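Mannitol dehydrogenase (Pseudomonas fluorescens, PDB 1LJ8) binds NAD and probably catalyses the NAD-dependent interconversion of D-mannitol and D-fructose. Local coordinates at residues A[36-39]-A[40-44]; A[272-275]-A[276-280]. One frame throughout, in Å; residues are numbered along the deposited sequence.

Contact 1. Residues A[36-39]-A[40-44]. With NAD (nicotinamide-adenine-dinucleotide), chain B.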
loop_
_atom_site.group_PDB
_atom_site.type_symbol
_atom_site.label_atom_id
_atom_site.label_comp_id
_atom_site.label_asym_id
_atom_site.label_seq_id
_atom_site.Cartn_x
_atom_site.Cartn_y
_atom_site.Cartn_z
ATOM N N GLY A 36 -7.557 -4.694 -2.371
ATOM C CA GLY A 36 -7.170 -5.134 -3.696
ATOM C C GLY A 36 -5.772 -5.725 -3.744
ATOM O O GLY A 36 -5.552 -6.817 -4.270
ATOM N N PHE A 37 -4.800 -5.024 -3.173
ATOM C CA PHE A 37 -3.418 -5.499 -3.293
ATOM C C PHE A 37 -3.160 -6.874 -2.719
ATOM O O PHE A 37 -2.484 -7.702 -3.330
ATOM C CB PHE A 37 -2.432 -4.494 -2.660
ATOM C CG PHE A 37 -1.001 -4.859 -2.898
ATOM C CD1 PHE A 37 -0.487 -4.940 -4.208
ATOM C CD2 PHE A 37 -0.187 -5.184 -1.838
ATOM C CE1 PHE A 37 0.857 -5.358 -4.418
ATOM C CE2 PHE A 37 1.142 -5.597 -2.015
ATOM C CZ PHE A 37 1.671 -5.688 -3.313
ATOM N N HIS A 38 -3.714 -7.148 -1.549
ATOM C CA HIS A 38 -3.509 -8.478 -0.984
ATOM C C HIS A 38 -3.975 -9.549 -1.958
ATOM O O HIS A 38 -3.316 -10.568 -2.166
ATOM C CB HIS A 38 -4.335 -8.660 0.319
ATOM C CG HIS A 38 -4.408 -10.088 0.757
ATOM N ND1 HIS A 38 -3.303 -10.761 1.244
ATOM C CD2 HIS A 38 -5.419 -10.992 0.704
ATOM C CE1 HIS A 38 -3.635 -12.025 1.465
ATOM N NE2 HIS A 38 -4.910 -12.192 1.144
ATOM N N ARG A 39 -5.131 -9.308 -2.562
ATOM C CA ARG A 39 -5.707 -10.287 -3.463
ATOM C C ARG A 39 -4.950 -10.446 -4.774
ATOM O O ARG A 39 -4.885 -11.562 -5.325
ATOM C CB ARG A 39 -7.183 -9.900 -3.767
ATOM C CG ARG A 39 -8.031 -9.895 -2.451
ATOM C CD ARG A 39 -9.520 -9.871 -2.819
ATOM N NE ARG A 39 -9.850 -8.607 -3.496
ATOM C CZ ARG A 39 -10.847 -8.475 -4.379
ATOM N NH1 ARG A 39 -11.606 -9.536 -4.682
ATOM N NH2 ARG A 39 -11.074 -7.282 -4.970
ATOM N N ALA A 40 -4.407 -9.348 -5.282
ATOM C CA ALA A 40 -3.677 -9.396 -6.569
ATOM C C ALA A 40 -2.243 -9.867 -6.420
ATOM O O ALA A 40 -1.586 -10.187 -7.439
ATOM C CB ALA A 40 -3.651 -7.978 -7.194
ATOM N N HIS A 41 -1.766 -9.920 -5.185
ATOM C CA HIS A 41 -0.356 -10.220 -4.937
ATOM C C HIS A 41 -0.161 -11.425 -4.040
ATOM O O HIS A 41 0.086 -12.504 -4.545
ATOM C CB HIS A 41 0.296 -8.932 -4.370
ATOM C CG HIS A 41 1.786 -8.998 -4.222
ATOM N ND1 HIS A 41 2.391 -9.388 -3.051
ATOM C CD2 HIS A 41 2.788 -8.718 -5.104
ATOM C CE1 HIS A 41 3.711 -9.348 -3.208
ATOM N NE2 HIS A 41 3.974 -8.954 -4.450
ATOM N N GLN A 42 -0.298 -11.292 -2.722
ATOM C CA GLN A 42 -0.096 -12.488 -1.891
ATOM C C GLN A 42 -1.087 -13.615 -2.168
ATOM O O GLN A 42 -0.693 -14.798 -2.224
ATOM C CB GLN A 42 -0.183 -12.156 -0.382
ATOM C CG GLN A 42 0.809 -11.060 0.087
ATOM C CD GLN A 42 0.136 -9.698 0.111
ATOM O OE1 GLN A 42 -0.781 -9.468 0.913
ATOM N NE2 GLN A 42 0.567 -8.793 -0.777
ATOM N N ALA A 43 -2.381 -13.299 -2.318
ATOM C CA ALA A 43 -3.336 -14.392 -2.579
ATOM C C ALA A 43 -3.072 -14.990 -3.985
ATOM O O ALA A 43 -3.266 -16.196 -4.219
ATOM C CB ALA A 43 -4.792 -13.874 -2.486
ATOM N N TYR A 44 -2.643 -14.130 -4.904
ATOM C CA TYR A 44 -2.311 -14.564 -6.267
ATOM C C TYR A 44 -1.158 -15.616 -6.229
ATOM O O TYR A 44 -1.269 -16.704 -6.798
ATOM C CB TYR A 44 -1.869 -13.336 -7.061
ATOM C CG TYR A 44 -1.192 -13.639 -8.385
ATOM C CD1 TYR A 44 -1.932 -14.063 -9.491
ATOM C CD2 TYR A 44 0.187 -13.524 -8.504
ATOM C CE1 TYR A 44 -1.281 -14.375 -10.711
ATOM C CE2 TYR A 44 0.843 -13.829 -9.716
ATOM C CZ TYR A 44 0.084 -14.254 -10.802
ATOM O OH TYR A 44 0.720 -14.541 -11.999
HETATM P PA NAD B . -7.702 -0.988 -0.276
HETATM O O1A NAD B . -8.257 0.322 -0.047
HETATM O O2A NAD B . -8.264 -1.948 -1.268
HETATM O O5B NAD B . -7.653 -1.812 1.090
HETATM C C5B NAD B . -7.004 -1.231 2.263
HETATM C C4B NAD B . -7.337 -2.299 3.325
HETATM O O4B NAD B . -6.682 -1.860 4.586
HETATM C C3B NAD B . -8.844 -2.395 3.755
HETATM O O3B NAD B . -9.087 -3.782 4.055
HETATM C C2B NAD B . -8.912 -1.481 4.987
HETATM O O2B NAD B . -10.011 -1.776 5.841
HETATM C C1B NAD B . -7.603 -1.827 5.670
HETATM N N9A NAD B . -7.124 -0.861 6.608
HETATM C C8A NAD B . -6.973 0.508 6.514
HETATM N N7A NAD B . -6.453 1.032 7.600
HETATM C C5A NAD B . -6.258 -0.054 8.439
HETATM C C6A NAD B . -5.713 -0.089 9.728
HETATM N N6A NAD B . -5.248 0.960 10.409
HETATM N N1A NAD B . -5.644 -1.319 10.368
HETATM C C2A NAD B . -6.090 -2.485 9.748
HETATM N N3A NAD B . -6.614 -2.478 8.461
HETATM C C4A NAD B . -6.676 -1.221 7.854
HETATM O O3 NAD B . -6.164 -0.746 -0.586
HETATM P PN NAD B . -5.094 -1.616 -1.412
HETATM O O1N NAD B . -5.060 -1.138 -2.797
HETATM O O2N NAD B . -5.413 -3.028 -1.183
HETATM O O5D NAD B . -3.727 -1.178 -0.761
HETATM C C5D NAD B . -3.500 -1.549 0.592
HETATM C C4D NAD B . -2.060 -1.380 0.813
HETATM O O4D NAD B . -1.240 -2.345 0.124
HETATM C C3D NAD B . -1.415 0.017 0.496
HETATM O O3D NAD B . -1.715 0.992 1.488
HETATM C C2D NAD B . 0.052 -0.313 0.300
HETATM O O2D NAD B . 0.764 -0.262 1.529
HETATM C C1D NAD B . 0.015 -1.743 -0.298
HETATM N N1N NAD B . 0.159 -1.793 -1.766
HETATM C C2N NAD B . -0.843 -1.442 -2.690
HETATM C C3N NAD B . -0.521 -1.455 -4.022
HETATM C C7N NAD B . -1.595 -1.037 -5.044
HETATM O O7N NAD B . -1.221 -0.860 -6.212
HETATM N N7N NAD B . -2.837 -0.801 -4.674
HETATM C C4N NAD B . 0.842 -1.806 -4.478
HETATM C C5N NAD B . 1.810 -2.189 -3.501
HETATM C C6N NAD B . 1.488 -2.189 -2.114
#

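Contact 2. Residues A[272-275]-A[276-280]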
loop_
_atom_site.group_PDB
_atom_site.type_symbol
_atom_site.label_atom_id
_atom_site.label_comp_id
_atom_site.label_asym_id
_atom_site.label_seq_id
_atom_site.Cartn_x
_atom_site.Cartn_y
_atom_site.Cartn_z
ATOM N N ASN A 272 7.833 -19.879 11.991
ATOM C CA ASN A 272 6.937 -21.037 12.037
ATOM C C ASN A 272 6.549 -21.533 10.630
ATOM O O ASN A 272 5.401 -21.937 10.393
ATOM C CB ASN A 272 5.677 -20.613 12.861
ATOM C CG ASN A 272 4.891 -21.789 13.446
ATOM O OD1 ASN A 272 5.186 -22.945 13.185
ATOM N ND2 ASN A 272 3.851 -21.475 14.250
ATOM N N GLY A 273 7.504 -21.480 9.701
ATOM C CA GLY A 273 7.264 -21.973 8.350
ATOM C C GLY A 273 6.609 -21.005 7.376
ATOM O O GLY A 273 6.196 -19.907 7.753
ATOM N N ARG A 274 6.528 -21.409 6.107
ATOM C CA ARG A 274 5.910 -20.540 5.119
ATOM C C ARG A 274 5.678 -21.384 3.903
ATOM O O ARG A 274 6.284 -22.467 3.779
ATOM C CB ARG A 274 6.880 -19.400 4.730
ATOM C CG ARG A 274 8.260 -19.934 4.155
ATOM C CD ARG A 274 9.008 -18.818 3.374
ATOM N NE ARG A 274 10.365 -19.178 2.917
ATOM C CZ ARG A 274 10.636 -19.867 1.802
ATOM N NH1 ARG A 274 9.635 -20.311 1.003
ATOM N NH2 ARG A 274 11.912 -20.073 1.447
ATOM N N PRO A 275 4.804 -20.923 2.991
ATOM C CA PRO A 275 4.552 -21.678 1.744
ATOM C C PRO A 275 5.860 -21.614 0.919
ATOM O O PRO A 275 6.637 -20.641 1.030
ATOM C CB PRO A 275 3.463 -20.865 1.021
ATOM C CG PRO A 275 2.795 -20.014 2.165
ATOM C CD PRO A 275 3.961 -19.719 3.107
ATOM N N ALA A 276 6.060 -22.611 0.056
ATOM C CA ALA A 276 7.214 -22.653 -0.857
ATOM C C ALA A 276 6.979 -21.685 -2.051
ATOM O O ALA A 276 6.975 -22.086 -3.226
ATOM C CB ALA A 276 7.400 -24.105 -1.364
ATOM N N TRP A 277 6.784 -20.410 -1.748
ATOM C CA TRP A 277 6.504 -19.399 -2.782
ATOM C C TRP A 277 7.601 -19.291 -3.853
ATOM O O TRP A 277 7.341 -18.822 -4.967
ATOM C CB TRP A 277 6.319 -18.016 -2.123
ATOM C CG TRP A 277 4.994 -17.827 -1.377
ATOM C CD1 TRP A 277 3.712 -18.050 -1.856
ATOM C CD2 TRP A 277 4.835 -17.251 -0.067
ATOM N NE1 TRP A 277 2.775 -17.631 -0.896
ATOM C CE2 TRP A 277 3.443 -17.143 0.192
ATOM C CE3 TRP A 277 5.746 -16.814 0.915
ATOM C CZ2 TRP A 277 2.935 -16.621 1.400
ATOM C CZ3 TRP A 277 5.237 -16.297 2.114
ATOM C CH2 TRP A 277 3.842 -16.212 2.340
ATOM N N GLU A 278 8.820 -19.718 -3.529
ATOM C CA GLU A 278 9.868 -19.579 -4.548
ATOM C C GLU A 278 9.567 -20.458 -5.756
ATOM O O GLU A 278 10.101 -20.195 -6.836
ATOM C CB GLU A 278 11.286 -19.914 -4.000
ATOM C CG GLU A 278 11.449 -21.308 -3.394
ATOM C CD GLU A 278 11.134 -21.330 -1.874
ATOM O OE1 GLU A 278 9.941 -21.207 -1.507
ATOM O OE2 GLU A 278 12.109 -21.440 -1.053
ATOM N N LYS A 279 8.745 -21.493 -5.583
ATOM C CA LYS A 279 8.410 -22.373 -6.698
ATOM C C LYS A 279 7.510 -21.653 -7.704
ATOM O O LYS A 279 7.338 -22.129 -8.847
ATOM C CB LYS A 279 7.719 -23.647 -6.189
ATOM C CG LYS A 279 8.685 -24.600 -5.441
ATOM C CD LYS A 279 8.036 -25.836 -4.845
ATOM C CE LYS A 279 9.094 -26.663 -4.049
ATOM N NZ LYS A 279 8.501 -27.808 -3.325
ATOM N N VAL A 280 6.929 -20.512 -7.308
ATOM C CA VAL A 280 6.093 -19.763 -8.249
ATOM C C VAL A 280 6.549 -18.336 -8.479
ATOM O O VAL A 280 5.728 -17.438 -8.728
ATOM C CB VAL A 280 4.596 -19.768 -7.858
ATOM C CG1 VAL A 280 4.032 -21.215 -8.079
ATOM C CG2 VAL A 280 4.425 -19.306 -6.380
#

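Contact 1. Residues A[36-39]-A[40-44]
Gly36 O accepts the amide of Ala40 (N to O 3.0 Å) in an ordinary helical turn, after which the chain kinks at His41, the N-cap of the next helix, and His38 O takes Ala43 N instead, 2.9 Å away. Above this kink Phe37 stands between two flat groups. The nicotinamide ring of NAD covers one face, its C5N lying 3.4 Å above the Phe37 plane and over the ring centre. On the opposite face comes the His41 imidazole in an offset stack, centroids 4.7 Å apart and planes at 22°, with His41 CB also making a CH-pi contact near the rim. Both Phe37 and His41 hold CG anti to the backbone N, which lets the two rings rise side by side. Gln42 then fixes the imidazole: its NE2 donates to His41 ND1 (3.0 Å, 164°), while His41 NE2 binds Gln263 O, an arrangement consistent with the NE2-protonated tautomer. The other end of the same amide serves His38, whose ND1 donates to Gln42 OE1 at 2.9 Å, near the imidazole plane but from above the carbonyl plane; a bend at chi2 (96°) brings the amide between the histidines. Glutamine suits this place because one flat group can both give and accept. At Gly36, which has no side chain to stand in the way, the backbone can come close to the pyrophosphate: Gly36 N donates to NAD O2A at 3.0 Å and Phe37 N to NAD O2N at 2.9 Å. The chemistry implies a division of labour: main-chain N-H groups, probably aided by the helix dipole, hold the phosphates, while the Phe37-His41 stack, steadied by a hydrogen-bonded His-Gln-His chain, supports the nicotinamide.

Contact 2. Residues A[272-275]-A[276-280]
Pro275 O receives Trp277 N across Ala276 in an inverse gamma turn, a weak bond of 2.8 Å bent to 146°, by which the extended residues 274-275 swing into the short 3-10 turn 277-279. The turn folds Pro275 onto Trp277, the two side chains running the same way. Pro275 CG and CD lie over one face of the indole: CD makes a CH-pi contact 3.6 Å from the centroid of the six-membered ring, and CG touches CZ2 at 3.5 Å. Proline fits here because its ring is compact and rigid, and the CH groups on it, polarised by the neighbouring N, can face the electron-rich indole. The indole NE1 bonds Thr46 OG1 of helix 42-50, which helps to fix how the ring is turned. Toward the surface, Arg274 reaches Glu278 end-on, NH1 to OE1 at 2.7 Å and NH2 to OE2 at 2.9 Å, each oxygen met on its syn side, the planes 33° apart. Starting from chi1 58°, the extended arginine chain carries its guanidinium back over the turn, where NH1 also donates to Pro275 O (3.0 Å). Arg274 NE has a further charged partner in Asp268. With an alanine in place of Trp277, Pro275 is likely to lose the surface it packs on, the Thr46 hydroxyl its indole donor, and a gap to open against helix 42-50. The arrangement is that of a connection between strands 263-266 and 283-284 of the small mixed sheet, in which an inverse gamma turn leads into a 3-10 turn, held by a salt bridge and by a proline-tryptophan CH-pi contact.

Strand 27-32, the first of the large Rossmann sheet, leads into contact 1, where the chain turns at the coenzyme and continues as helix 42-50. More than two hundred residues later, after strand 263-266 of the smaller sheet, contact 2 shapes the connection to strand 283-284. Both contacts are local turns, in series along the chain; neither encloses nor crosses the other. The centres of contact 1 and contact 2 are about 16 Å apart, and the nearest atoms of contact 1 and contact 2 about 5 Å apart. Helix 42-50 joins them: it starts in contact 1, and further along its Tyr45, Thr46, Ala48 and Leu49 meet residues of contact 2. Trp264 gives a second bridge, its ring meeting both His41 and Trp277.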